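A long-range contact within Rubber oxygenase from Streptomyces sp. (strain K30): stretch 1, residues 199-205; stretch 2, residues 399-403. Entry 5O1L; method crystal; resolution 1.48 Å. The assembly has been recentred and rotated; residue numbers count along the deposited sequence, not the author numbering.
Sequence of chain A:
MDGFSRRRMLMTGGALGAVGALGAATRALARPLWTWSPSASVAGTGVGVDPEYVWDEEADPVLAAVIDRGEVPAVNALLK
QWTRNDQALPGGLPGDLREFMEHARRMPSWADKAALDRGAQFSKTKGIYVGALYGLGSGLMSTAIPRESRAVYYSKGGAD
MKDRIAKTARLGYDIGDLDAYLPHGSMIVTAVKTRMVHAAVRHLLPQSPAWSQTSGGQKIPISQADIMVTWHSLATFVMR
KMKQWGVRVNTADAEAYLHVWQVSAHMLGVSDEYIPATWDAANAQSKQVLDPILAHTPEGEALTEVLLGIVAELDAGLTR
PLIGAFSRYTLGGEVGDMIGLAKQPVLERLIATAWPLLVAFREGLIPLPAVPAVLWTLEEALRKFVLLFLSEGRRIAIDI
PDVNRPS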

# COMPACT_ATOMS: atom_id res chain seq x y z
N ALA A 199 -1.82 -13.33 -7.95
CA ALA A 199 -1.98 -14.73 -8.23
C ALA A 199 -1.04 -15.19 -9.36
O ALA A 199 -0.44 -16.28 -9.28
CB ALA A 199 -3.43 -15.01 -8.53
N ALA A 200 -0.88 -14.38 -10.37
CA ALA A 200 0.08 -14.67 -11.43
C ALA A 200 1.48 -14.74 -10.89
O ALA A 200 2.21 -15.67 -11.23
CB ALA A 200 0.01 -13.60 -12.50
N VAL A 201 1.87 -13.78 -10.05
CA VAL A 201 3.18 -13.78 -9.42
C VAL A 201 3.47 -15.03 -8.64
O VAL A 201 4.60 -15.51 -8.61
CB VAL A 201 3.37 -12.50 -8.58
CG1 VAL A 201 4.66 -12.53 -7.75
CG2 VAL A 201 3.38 -11.30 -9.54
N ARG A 202 2.45 -15.56 -7.97
CA ARG A 202 2.62 -16.78 -7.17
C ARG A 202 2.95 -17.97 -8.07
O ARG A 202 3.63 -18.89 -7.64
CB ARG A 202 1.39 -17.05 -6.34
CG ARG A 202 1.15 -16.02 -5.26
CD ARG A 202 0.11 -16.52 -4.27
NE ARG A 202 -0.30 -15.41 -3.40
CZ ARG A 202 -1.34 -14.66 -3.66
NH1 ARG A 202 -2.20 -14.85 -4.67
NH2 ARG A 202 -1.51 -13.55 -2.88
N HIS A 203 2.44 -17.95 -9.29
CA HIS A 203 2.79 -19.00 -10.26
C HIS A 203 4.18 -18.75 -10.87
O HIS A 203 4.94 -19.71 -11.12
CB HIS A 203 1.70 -19.04 -11.30
CG HIS A 203 1.82 -20.18 -12.27
ND1 HIS A 203 1.97 -19.99 -13.62
CD2 HIS A 203 1.81 -21.52 -12.07
CE1 HIS A 203 2.06 -21.17 -14.22
NE2 HIS A 203 2.00 -22.11 -13.30
N LEU A 204 4.56 -17.50 -11.08
CA LEU A 204 5.78 -17.13 -11.80
C LEU A 204 7.03 -17.11 -10.96
O LEU A 204 8.06 -17.67 -11.37
CB LEU A 204 5.62 -15.77 -12.49
CG LEU A 204 4.54 -15.88 -13.57
CD1 LEU A 204 4.17 -14.51 -14.07
CD2 LEU A 204 5.01 -16.75 -14.73
N LEU A 205 7.01 -16.44 -9.79
CA LEU A 205 8.23 -16.22 -9.05
C LEU A 205 8.93 -17.53 -8.62
O LEU A 205 10.16 -17.52 -8.59
CB LEU A 205 8.04 -15.29 -7.84
CG LEU A 205 8.25 -13.83 -8.07
CD1 LEU A 205 7.96 -13.00 -6.79
CD2 LEU A 205 9.62 -13.42 -8.61
N ASP A 399 -1.77 -4.82 -15.92
CA ASP A 399 -1.69 -6.03 -16.78
C ASP A 399 -1.22 -7.22 -15.98
O ASP A 399 -0.38 -7.09 -15.11
CB ASP A 399 -0.69 -5.81 -17.89
CG ASP A 399 -1.21 -4.86 -19.01
OD1 ASP A 399 -2.46 -4.75 -19.30
OD2 ASP A 399 -0.34 -4.24 -19.65
N ILE A 400 -1.69 -8.38 -16.33
CA ILE A 400 -1.24 -9.64 -15.77
C ILE A 400 0.12 -9.92 -16.35
O ILE A 400 0.30 -9.81 -17.56
CB ILE A 400 -2.19 -10.79 -16.12
CG1 ILE A 400 -3.59 -10.51 -15.60
CG2 ILE A 400 -1.66 -12.15 -15.59
CD1 ILE A 400 -4.61 -11.51 -16.04
N PRO A 401 1.12 -10.28 -15.53
CA PRO A 401 2.42 -10.67 -16.11
C PRO A 401 2.35 -12.08 -16.71
O PRO A 401 1.51 -12.89 -16.35
CB PRO A 401 3.34 -10.73 -14.90
CG PRO A 401 2.42 -10.91 -13.73
CD PRO A 401 1.13 -10.22 -14.04
N ASP A 402 3.30 -12.43 -17.55
CA ASP A 402 3.36 -13.79 -18.09
C ASP A 402 4.80 -14.34 -17.98
O ASP A 402 5.65 -13.77 -17.25
CB ASP A 402 2.87 -13.64 -19.54
CG ASP A 402 2.42 -14.96 -20.17
OD1 ASP A 402 2.45 -16.01 -19.50
OD2 ASP A 402 2.05 -14.90 -21.37
N VAL A 403 5.11 -15.43 -18.68
CA VAL A 403 6.51 -15.89 -18.96
C VAL A 403 7.14 -16.60 -17.77
O VAL A 403 7.46 -17.78 -17.86
CB VAL A 403 7.49 -14.82 -19.55
CG1 VAL A 403 6.82 -13.99 -20.64
CG2 VAL A 403 8.17 -13.93 -18.50

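A contact between distant parts of a chain need not involve hydrogen bonds, and the meeting of a helix with an irregular segment in this rubber oxygenase illustrates how apolar packing can do the work. The first stretch continues a helix that starts earlier in the chain. Its backbone bonds include Leu204 N to Ala200 O at 3.0 Å and Leu205 N to Val201 O at 2.8 Å. The second stretch has no regular secondary structure; Ile400 and Pro401 are extended, with phi/psi of -74/132 and -76/163. The CA atoms of Ala200 and Pro401 lie 6.6 Å apart, and those of Leu204 and Val403 7.3 Å, so the extended segment runs alongside about one turn of the helix. No hydrogen bond crosses between them, and the closest contacts on the helix side are all made by side-chain atoms.

The helical repeat decides which side chains take part. Ala200 and Leu204, four residues apart, both point toward the second stretch, while Val201 lies sideways to it and Ala199, Arg202 and His203 do not reach it. Ala200 sits where the backbones come close: its CB is 3.8 Å from Ile400 CG2 and 3.8 Å from Pro401 CG, so one methyl group touches two successive residues. Val201 adds a looser contact, its CG2 lying 4.3 Å from Pro401 CG. Pro401, whose CA-to-CB bond points toward the helix, is thus the common partner of Ala200, Val201 and Leu204, and it has the largest covered area of the second stretch.

Leu204 has the most extensive contact on the helix side. With chi1 near -65° (m) and chi2 near 169° (t), it places CD1 4.0 Å from Pro401 CB and also against the backbone, 3.9 Å from Pro401 O and 3.6 Å from Asp402 O. Its CD2 lies 3.7 Å from Val403 C. Such packing of methyl groups on carbonyls fills space but cannot satisfy an acceptor, and Pro401 O is buried here with no hydrogen-bonding partner anywhere in the model.

Beyond the proline the character of the contact changes. Asp402 and Val403 both direct their CA-to-CB bonds away from the helix and meet Leu204 through main-chain atoms. The Asp402 carboxylate instead turns to its own stretch, where OD1 accepts a weak hydrogen bond from Val403 N at 2.8 Å. The whole contact buries 218 Å², both sides summed.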